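Local coordinates for copper homeostasis protein CutC (Streptococcus agalactiae, PDB 2BDQ) that probably binds copper ions and takes part in copper homeostasis in the cytoplasm, at residues A[2-7]-A[19-24]; A[58-63]-A[92-97]; A[181-186]-A[199-204]. One frame throughout, in Å; residues are numbered along the deposited sequence.

Interaction 1 of 3, residues A[2-7]-A[19-24]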
loop_
_atom_site.group_PDB
_atom_site.type_symbol
_atom_site.label_atom_id
_atom_site.label_comp_id
_atom_site.label_asym_id
_atom_site.label_seq_id
_atom_site.Cartn_x
_atom_site.Cartn_y
_atom_site.Cartn_z
ATOM N N ILE A 2 27.198 -8.105 11.881
ATOM C CA ILE A 2 25.763 -7.978 12.125
ATOM C C ILE A 2 25.062 -7.804 10.779
ATOM O O ILE A 2 25.482 -6.998 9.947
ATOM C CB ILE A 2 25.426 -6.755 13.019
ATOM C CG1 ILE A 2 26.137 -6.876 14.364
ATOM C CG2 ILE A 2 23.920 -6.677 13.266
ATOM C CD1 ILE A 2 25.776 -8.133 15.122
ATOM N N LEU A 3 23.994 -8.566 10.569
ATOM C CA LEU A 3 23.239 -8.498 9.323
ATOM C C LEU A 3 22.215 -7.370 9.438
ATOM O O LEU A 3 21.405 -7.356 10.361
ATOM C CB LEU A 3 22.544 -9.843 9.088
ATOM C CG LEU A 3 21.943 -10.196 7.725
ATOM C CD1 LEU A 3 21.811 -11.718 7.627
ATOM C CD2 LEU A 3 20.586 -9.520 7.547
ATOM N N ARG A 4 22.265 -6.413 8.516
ATOM C CA ARG A 4 21.328 -5.293 8.541
ATOM C C ARG A 4 20.232 -5.386 7.487
ATOM O O ARG A 4 20.505 -5.645 6.315
ATOM C CB ARG A 4 22.071 -3.964 8.378
ATOM C CG ARG A 4 22.737 -3.480 9.660
ATOM C CD ARG A 4 23.318 -2.074 9.496
ATOM N NE ARG A 4 24.619 -2.087 8.837
ATOM C CZ ARG A 4 25.354 -0.998 8.626
ATOM N NH1 ARG A 4 26.531 -1.099 8.023
ATOM N NH2 ARG A 4 24.908 0.197 9.014
ATOM N N GLU A 5 18.992 -5.171 7.917
ATOM C CA GLU A 5 17.827 -5.221 7.036
ATOM C C GLU A 5 17.163 -3.853 6.916
ATOM O O GLU A 5 16.772 -3.243 7.912
ATOM C CB GLU A 5 16.809 -6.229 7.574
ATOM C CG GLU A 5 15.477 -6.250 6.833
ATOM C CD GLU A 5 14.521 -7.309 7.375
ATOM O OE1 GLU A 5 14.857 -8.513 7.279
ATOM O OE2 GLU A 5 13.438 -6.940 7.898
ATOM N N PHE A 6 17.034 -3.371 5.692
ATOM C CA PHE A 6 16.402 -2.088 5.465
ATOM C C PHE A 6 14.897 -2.233 5.202
ATOM O O PHE A 6 14.477 -3.036 4.368
ATOM C CB PHE A 6 17.083 -1.386 4.296
ATOM C CG PHE A 6 16.420 -0.111 3.895
ATOM C CD1 PHE A 6 15.789 -0.000 2.660
ATOM C CD2 PHE A 6 16.408 0.979 4.754
ATOM C CE1 PHE A 6 15.152 1.185 2.289
ATOM C CE2 PHE A 6 15.774 2.167 4.393
ATOM C CZ PHE A 6 15.148 2.271 3.158
ATOM N N CYS A 7 14.100 -1.456 5.933
ATOM C CA CYS A 7 12.644 -1.462 5.808
ATOM C C CYS A 7 12.263 -0.381 4.793
ATOM O O CYS A 7 12.415 0.811 5.057
ATOM C CB CYS A 7 12.006 -1.164 7.173
ATOM S SG CYS A 7 10.181 -1.193 7.213
ATOM N N LYS A 19 24.914 -3.916 -1.148
ATOM C CA LYS A 19 25.028 -5.211 -0.479
ATOM C C LYS A 19 26.191 -5.271 0.504
ATOM O O LYS A 19 26.262 -6.169 1.347
ATOM C CB LYS A 19 25.180 -6.333 -1.513
ATOM C CG LYS A 19 26.441 -6.257 -2.363
ATOM C CD LYS A 19 26.427 -7.334 -3.442
ATOM C CE LYS A 19 27.662 -7.269 -4.338
ATOM N NZ LYS A 19 28.921 -7.559 -3.590
ATOM N N ALA A 20 27.098 -4.307 0.399
ATOM C CA ALA A 20 28.253 -4.264 1.280
ATOM C C ALA A 20 27.847 -3.956 2.719
ATOM O O ALA A 20 28.542 -4.351 3.657
ATOM C CB ALA A 20 29.251 -3.225 0.779
ATOM N N ILE A 21 26.722 -3.261 2.886
ATOM C CA ILE A 21 26.222 -2.894 4.210
ATOM C C ILE A 21 24.811 -3.416 4.487
ATOM O O ILE A 21 24.486 -3.790 5.618
ATOM C CB ILE A 21 26.234 -1.361 4.400
ATOM C CG1 ILE A 21 25.692 -0.679 3.149
ATOM C CG2 ILE A 21 27.653 -0.878 4.709
ATOM C CD1 ILE A 21 25.772 0.840 3.191
ATOM N N ILE A 22 23.970 -3.435 3.460
ATOM C CA ILE A 22 22.607 -3.927 3.613
ATOM C C ILE A 22 22.457 -5.234 2.854
ATOM O O ILE A 22 22.601 -5.272 1.634
ATOM C CB ILE A 22 21.590 -2.898 3.095
ATOM C CG1 ILE A 22 21.604 -1.676 4.021
ATOM C CG2 ILE A 22 20.199 -3.528 3.013
ATOM C CD1 ILE A 22 20.666 -0.568 3.615
ATOM N N SER A 23 22.175 -6.312 3.575
ATOM C CA SER A 23 22.045 -7.604 2.922
ATOM C C SER A 23 20.611 -7.988 2.578
ATOM O O SER A 23 20.383 -8.824 1.709
ATOM C CB SER A 23 22.692 -8.701 3.780
ATOM O OG SER A 23 22.168 -8.718 5.099
ATOM N N ARG A 24 19.644 -7.359 3.229
ATOM C CA ARG A 24 18.256 -7.696 2.969
ATOM C C ARG A 24 17.350 -6.493 3.158
ATOM O O ARG A 24 17.671 -5.559 3.894
ATOM C CB ARG A 24 17.842 -8.819 3.917
ATOM C CG ARG A 24 16.574 -9.549 3.577
ATOM C CD ARG A 24 16.467 -10.788 4.456
ATOM N NE ARG A 24 16.361 -10.427 5.862
ATOM C CZ ARG A 24 17.045 -11.001 6.850
ATOM N NH1 ARG A 24 17.905 -11.980 6.605
ATOM N NH2 ARG A 24 16.866 -10.585 8.098
HETATM O O HOH W 1 23.937 -6.377 6.341
#
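The first two strands of a closed TIM-type barrel begin to pair here: strand 3-9 meets the run 19-24 just as it turns into strand 24-28. Between these two segments a single parallel bridge forms, Glu5 with Arg24, and the touching parts diverge by 73°. Phe6 N donates a hydrogen bond to Arg24 O at 2.9 Å, in the carbonyl plane. A longer bond from Ser23 N reaches Arg4 O, 3.3 Å away and nearly along the C=O axis. Water 1 accepts from Arg4 N and donates to Ile21 O.

The charged contact is a side-on salt bridge. Glu5 has CG anti to the backbone N and an extended chain; the Arg24 chain bends at chi3 (63°). NE of Arg24 lies 2.8 Å from Glu5 OE1, on its anti lone pair, while NH2 meets the same oxygen from above the carboxylate plane. OE1 lies in the guanidinium plane, yet the two planes stand 75° apart. OE2 bonds His205 ND1, and Arg24 NH2 also bonds Gln203 OE1, a polar network inside the barrel.

On the opposite side of strand 3-9, CD1 of Ile22 touches Phe6 CB at 3.7 Å. Arg4 NH1 comes obliquely to Ile21 CG2 at 3.5 Å, its NH2 bonding Ile209 O. CD2 of Leu3 covers one face of the Arg24 guanidinium, 3.8 Å from Arg24 NH1.

Interaction 2 of 3, residues A[58-63]-A[92-97]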
loop_
_atom_site.group_PDB
_atom_site.type_symbol
_atom_site.label_atom_id
_atom_site.label_comp_id
_atom_site.label_asym_id
_atom_site.label_seq_id
_atom_site.Cartn_x
_atom_site.Cartn_y
_atom_site.Cartn_z
ATOM N N ALA A 58 12.434 -9.642 1.644
ATOM C CA ALA A 58 11.414 -10.252 2.493
ATOM C C ALA A 58 10.134 -9.448 2.252
ATOM O O ALA A 58 10.079 -8.257 2.556
ATOM C CB ALA A 58 11.825 -10.168 3.964
ATOM N N VAL A 59 9.112 -10.090 1.697
ATOM C CA VAL A 59 7.860 -9.403 1.394
ATOM C C VAL A 59 6.834 -9.418 2.520
ATOM O O VAL A 59 6.517 -10.468 3.085
ATOM C CB VAL A 59 7.208 -9.986 0.112
ATOM C CG1 VAL A 59 5.884 -9.290 -0.176
ATOM C CG2 VAL A 59 8.157 -9.815 -1.061
HETATM N N MSE A 60 6.314 -8.235 2.835
HETATM C CA MSE A 60 5.307 -8.084 3.877
HETATM C C MSE A 60 3.958 -8.643 3.444
HETATM O O MSE A 60 3.453 -8.332 2.363
HETATM C CB MSE A 60 5.135 -6.605 4.251
HETATM C CG MSE A 60 5.623 -6.254 5.644
HETATM SE SE MSE A 60 4.427 -6.964 6.997
HETATM C CE MSE A 60 4.460 -5.482 8.238
ATOM N N ILE A 61 3.384 -9.481 4.297
ATOM C CA ILE A 61 2.083 -10.070 4.036
ATOM C C ILE A 61 1.160 -9.581 5.153
ATOM O O ILE A 61 1.089 -10.185 6.227
ATOM C CB ILE A 61 2.123 -11.617 4.069
ATOM C CG1 ILE A 61 3.158 -12.145 3.073
ATOM C CG2 ILE A 61 0.732 -12.172 3.777
ATOM C CD1 ILE A 61 2.823 -11.871 1.615
ATOM N N ARG A 62 0.473 -8.472 4.895
ATOM C CA ARG A 62 -0.456 -7.873 5.846
ATOM C C ARG A 62 -1.512 -7.156 5.005
ATOM O O ARG A 62 -1.206 -6.192 4.311
ATOM C CB ARG A 62 0.294 -6.890 6.743
ATOM C CG ARG A 62 -0.503 -6.346 7.913
ATOM C CD ARG A 62 0.411 -5.492 8.774
ATOM N NE ARG A 62 -0.270 -4.877 9.905
ATOM C CZ ARG A 62 0.120 -3.740 10.469
ATOM N NH1 ARG A 62 1.183 -3.099 10.002
ATOM N NH2 ARG A 62 -0.556 -3.239 11.492
ATOM N N PRO A 63 -2.771 -7.621 5.068
ATOM C CA PRO A 63 -3.935 -7.101 4.336
ATOM C C PRO A 63 -4.393 -5.685 4.684
ATOM O O PRO A 63 -5.191 -5.096 3.958
ATOM C CB PRO A 63 -5.007 -8.138 4.640
ATOM C CG PRO A 63 -4.713 -8.440 6.072
ATOM C CD PRO A 63 -3.205 -8.599 6.079
ATOM N N ALA A 92 11.663 -14.208 1.193
ATOM C CA ALA A 92 11.042 -14.463 2.483
ATOM C C ALA A 92 9.681 -13.789 2.590
ATOM O O ALA A 92 9.390 -12.839 1.870
ATOM C CB ALA A 92 11.959 -13.977 3.602
ATOM N N LEU A 93 8.854 -14.293 3.501
ATOM C CA LEU A 93 7.529 -13.743 3.726
ATOM C C LEU A 93 7.439 -13.282 5.179
ATOM O O LEU A 93 7.875 -13.990 6.088
ATOM C CB LEU A 93 6.473 -14.807 3.427
ATOM C CG LEU A 93 6.620 -15.509 2.069
ATOM C CD1 LEU A 93 5.576 -16.615 1.955
ATOM C CD2 LEU A 93 6.468 -14.504 0.931
ATOM N N VAL A 94 6.879 -12.092 5.389
ATOM C CA VAL A 94 6.742 -11.511 6.721
ATOM C C VAL A 94 5.259 -11.396 7.070
ATOM O O VAL A 94 4.509 -10.683 6.398
ATOM C CB VAL A 94 7.373 -10.102 6.763
ATOM C CG1 VAL A 94 7.456 -9.603 8.191
ATOM C CG2 VAL A 94 8.746 -10.127 6.106
ATOM N N LEU A 95 4.830 -12.100 8.114
ATOM C CA LEU A 95 3.428 -12.054 8.512
ATOM C C LEU A 95 3.273 -12.204 10.023
ATOM O O LEU A 95 4.242 -12.463 10.738
ATOM C CB LEU A 95 2.643 -13.163 7.809
ATOM C CG LEU A 95 2.924 -14.615 8.213
ATOM C CD1 LEU A 95 1.785 -15.507 7.749
ATOM C CD2 LEU A 95 4.233 -15.076 7.616
ATOM N N GLY A 96 2.047 -12.044 10.507
ATOM C CA GLY A 96 1.807 -12.181 11.932
ATOM C C GLY A 96 0.325 -12.212 12.202
ATOM O O GLY A 96 -0.391 -11.267 11.869
ATOM N N ILE A 97 -0.143 -13.302 12.798
ATOM C CA ILE A 97 -1.557 -13.446 13.101
ATOM C C ILE A 97 -1.745 -13.769 14.583
ATOM O O ILE A 97 -1.114 -14.682 15.113
ATOM C CB ILE A 97 -2.189 -14.584 12.276
ATOM C CG1 ILE A 97 -1.687 -14.534 10.833
ATOM C CG2 ILE A 97 -3.708 -14.454 12.289
ATOM C CD1 ILE A 97 -2.131 -15.733 9.992
HETATM O O HOH W 2 0.424 -9.890 9.060
#
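Val94 lays its CG2 methyl against Ala58 CB, 3.8 Å away, on the face that also carries Ala92 and Met60. The pair belongs to a right-handed beta-alpha-beta unit of the TIM-type barrel, in which helix 72-87 links strand 56-60 to strand 92-95. The short strand axes approach to 4.4 Å and run the same way, 32° apart.

Register is fixed by three backbone bonds that alternate in direction: Val59 N gives to Ala92 O, Val94 N gives to Val59 O at 2.8 Å, and Ile61 N gives to Val94 O at 2.7 Å. The first two donors stand above the carbonyl planes, whereas the third comes nearly along the C=O axis. Val59 thus bonds through both its N and its O, as parallel pairing requires.

With CG1 anti to its backbone N (chi1 -170°), Val94 divides its two methyls along the neighbouring strand: CG2 goes to Ala58, and CG1 faces the selenium of Met60, SE, 4.2 Å off. The Met60 chain is bent at both chi2 and chi3 and crosses Val94 obliquely. Two alanine methyls close the start of this face, Ala58 CB to Ala92 CB at 3.8 Å.

Val59, Leu93 and Ile61 belong to the helix-facing layer, where Ile61 meets Met78 and Ile82 of helix 72-87 and Leu93 meets Ala85. Ile61 CB comes 4.1 Å from Leu95 CB. Past the paired strands, water 2 donates to both Ile61 O, at 2.9 Å, and Gly96 O.

Interaction 3 of 3, residues A[181-186]-A[199-204]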
loop_
_atom_site.group_PDB
_atom_site.type_symbol
_atom_site.label_atom_id
_atom_site.label_comp_id
_atom_site.label_asym_id
_atom_site.label_seq_id
_atom_site.Cartn_x
_atom_site.Cartn_y
_atom_site.Cartn_z
ATOM N N ILE A 181 16.494 -14.242 15.942
ATOM C CA ILE A 181 15.830 -13.098 16.540
ATOM C C ILE A 181 16.390 -11.824 15.889
ATOM O O ILE A 181 17.607 -11.631 15.812
ATOM C CB ILE A 181 16.089 -13.022 18.053
ATOM C CG1 ILE A 181 15.473 -14.237 18.755
ATOM C CG2 ILE A 181 15.539 -11.714 18.596
ATOM C CD1 ILE A 181 13.960 -14.269 18.759
HETATM N N MSE A 182 15.500 -10.953 15.432
HETATM C CA MSE A 182 15.917 -9.712 14.806
HETATM C C MSE A 182 15.299 -8.534 15.549
HETATM O O MSE A 182 14.121 -8.562 15.886
HETATM C CB MSE A 182 15.499 -9.706 13.327
HETATM C CG MSE A 182 15.727 -8.371 12.619
HETATM SE SE MSE A 182 15.635 -8.465 10.678
HETATM C CE MSE A 182 13.827 -9.156 10.443
ATOM N N VAL A 183 16.093 -7.505 15.818
ATOM C CA VAL A 183 15.558 -6.342 16.517
ATOM C C VAL A 183 15.043 -5.290 15.544
ATOM O O VAL A 183 15.630 -5.064 14.482
ATOM C CB VAL A 183 16.609 -5.693 17.442
ATOM C CG1 VAL A 183 16.873 -6.599 18.620
ATOM C CG2 VAL A 183 17.900 -5.428 16.670
ATOM N N GLY A 184 13.933 -4.663 15.928
ATOM C CA GLY A 184 13.317 -3.627 15.124
ATOM C C GLY A 184 12.600 -2.621 16.008
ATOM O O GLY A 184 12.447 -2.844 17.214
ATOM N N GLY A 185 12.162 -1.515 15.408
ATOM C CA GLY A 185 11.466 -0.475 16.150
ATOM C C GLY A 185 12.427 0.423 16.909
ATOM O O GLY A 185 12.810 0.112 18.034
ATOM N N GLY A 186 12.818 1.537 16.301
ATOM C CA GLY A 186 13.739 2.443 16.961
ATOM C C GLY A 186 15.184 2.002 16.830
ATOM O O GLY A 186 16.062 2.491 17.545
ATOM N N THR A 199 22.680 -8.163 23.666
ATOM C CA THR A 199 21.583 -9.124 23.670
ATOM C C THR A 199 21.929 -10.441 22.991
ATOM O O THR A 199 21.289 -11.461 23.246
ATOM C CB THR A 199 20.338 -8.548 22.957
ATOM O OG1 THR A 199 20.683 -8.207 21.610
ATOM C CG2 THR A 199 19.825 -7.305 23.683
ATOM N N GLY A 200 22.940 -10.413 22.130
ATOM C CA GLY A 200 23.321 -11.611 21.417
ATOM C C GLY A 200 22.617 -11.687 20.071
ATOM O O GLY A 200 22.739 -12.683 19.359
ATOM N N VAL A 201 21.867 -10.640 19.726
ATOM C CA VAL A 201 21.153 -10.584 18.449
ATOM C C VAL A 201 22.155 -10.285 17.333
ATOM O O VAL A 201 23.063 -9.482 17.522
ATOM C CB VAL A 201 20.066 -9.472 18.471
ATOM C CG1 VAL A 201 19.447 -9.308 17.083
ATOM C CG2 VAL A 201 18.988 -9.825 19.495
ATOM N N LYS A 202 21.999 -10.933 16.178
ATOM C CA LYS A 202 22.909 -10.719 15.053
ATOM C C LYS A 202 22.255 -10.078 13.833
ATOM O O LYS A 202 22.885 -9.966 12.774
ATOM C CB LYS A 202 23.553 -12.040 14.621
ATOM C CG LYS A 202 24.361 -12.721 15.706
ATOM C CD LYS A 202 23.498 -13.701 16.478
ATOM C CE LYS A 202 23.629 -15.123 15.920
ATOM N NZ LYS A 202 23.443 -15.207 14.439
ATOM N N GLN A 203 20.997 -9.662 13.969
ATOM C CA GLN A 203 20.274 -9.035 12.860
ATOM C C GLN A 203 19.476 -7.816 13.318
ATOM O O GLN A 203 18.775 -7.861 14.325
ATOM C CB GLN A 203 19.335 -10.048 12.207
ATOM C CG GLN A 203 20.040 -11.329 11.797
ATOM C CD GLN A 203 19.202 -12.163 10.852
ATOM O OE1 GLN A 203 18.810 -11.696 9.781
ATOM N NE2 GLN A 203 18.928 -13.404 11.237
ATOM N N ALA A 204 19.582 -6.728 12.565
ATOM C CA ALA A 204 18.884 -5.499 12.904
ATOM C C ALA A 204 18.033 -5.002 11.742
ATOM O O ALA A 204 18.467 -5.009 10.589
ATOM C CB ALA A 204 19.888 -4.430 13.317
HETATM O O HOH W 3 20.018 -13.382 16.380
#
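Val201, in the run leading into strand 203-206, reaches across to two side chains of strand 180-183. Its CG1 is anti to the backbone N (chi1 173°), which puts that methyl 3.2 Å from Ile181 O and turns CG2 toward both of them. That CG2 meets Ile181 CG2 at 4.0 Å, the two side chains crossing at about a right angle; Val183 CG1 is equally near but is crossed obliquely.

Val183 has chi1 of -70°, so CG1 lies anti to the carbonyl carbon and CG2 takes the crowded position between the backbone N and that carbon. From there CG2 rests 4.0 Å from Ala204 CB, on the face these two residues share. Met182 is on the other face with Gln203. Its CG, anti to the backbone N, passes 4.0 Å from Gln203 CB; the chain then runs extended to SE, away from strand 203-206 and toward Glu5, and only CE is turned by the bend at chi3 (59°). The Gln203 chain runs extended beyond CG; its OE1 accepts from Arg24 NH2, and NE2 bonds Glu180.

The backbone evidence is sparse but clear: Val183 N donates to Gln203 O at 3.1 Å, in the carbonyl plane. Where the strands have not yet closed up, water 3 donates to Ile181 O and accepts from Lys202 N. Upstream, Thr199 OG1 accepts from Val201 N at 3.3 Å in an ST turn round Gly200. Strand 180-183, helix 192-199 and strand 203-206 make up the last beta-alpha-beta crossover of the TIM-type barrel, from strand seven to strand eight.

In the fold
All three contacts pair neighbouring strands of the same eight-stranded parallel barrel, but at different depths. Interaction 2 is fully buried, nearest the centre of the chain, and rests on apolar side chains with three regular strand bonds. Interaction 3 is also buried, yet holds one strand bond and rests largely on small and branched apolar side chains, partly ahead of the paired residues. Interaction 1 is only partly buried and is the one built round a salt bridge. Interactions 1 and 3 touch where strands 203-206 and 3-9 close the barrel: Ala204 O lies 2.7 Å from Glu5 N. Interaction 2 touches neither, its centre lying about 18 Å from each of theirs.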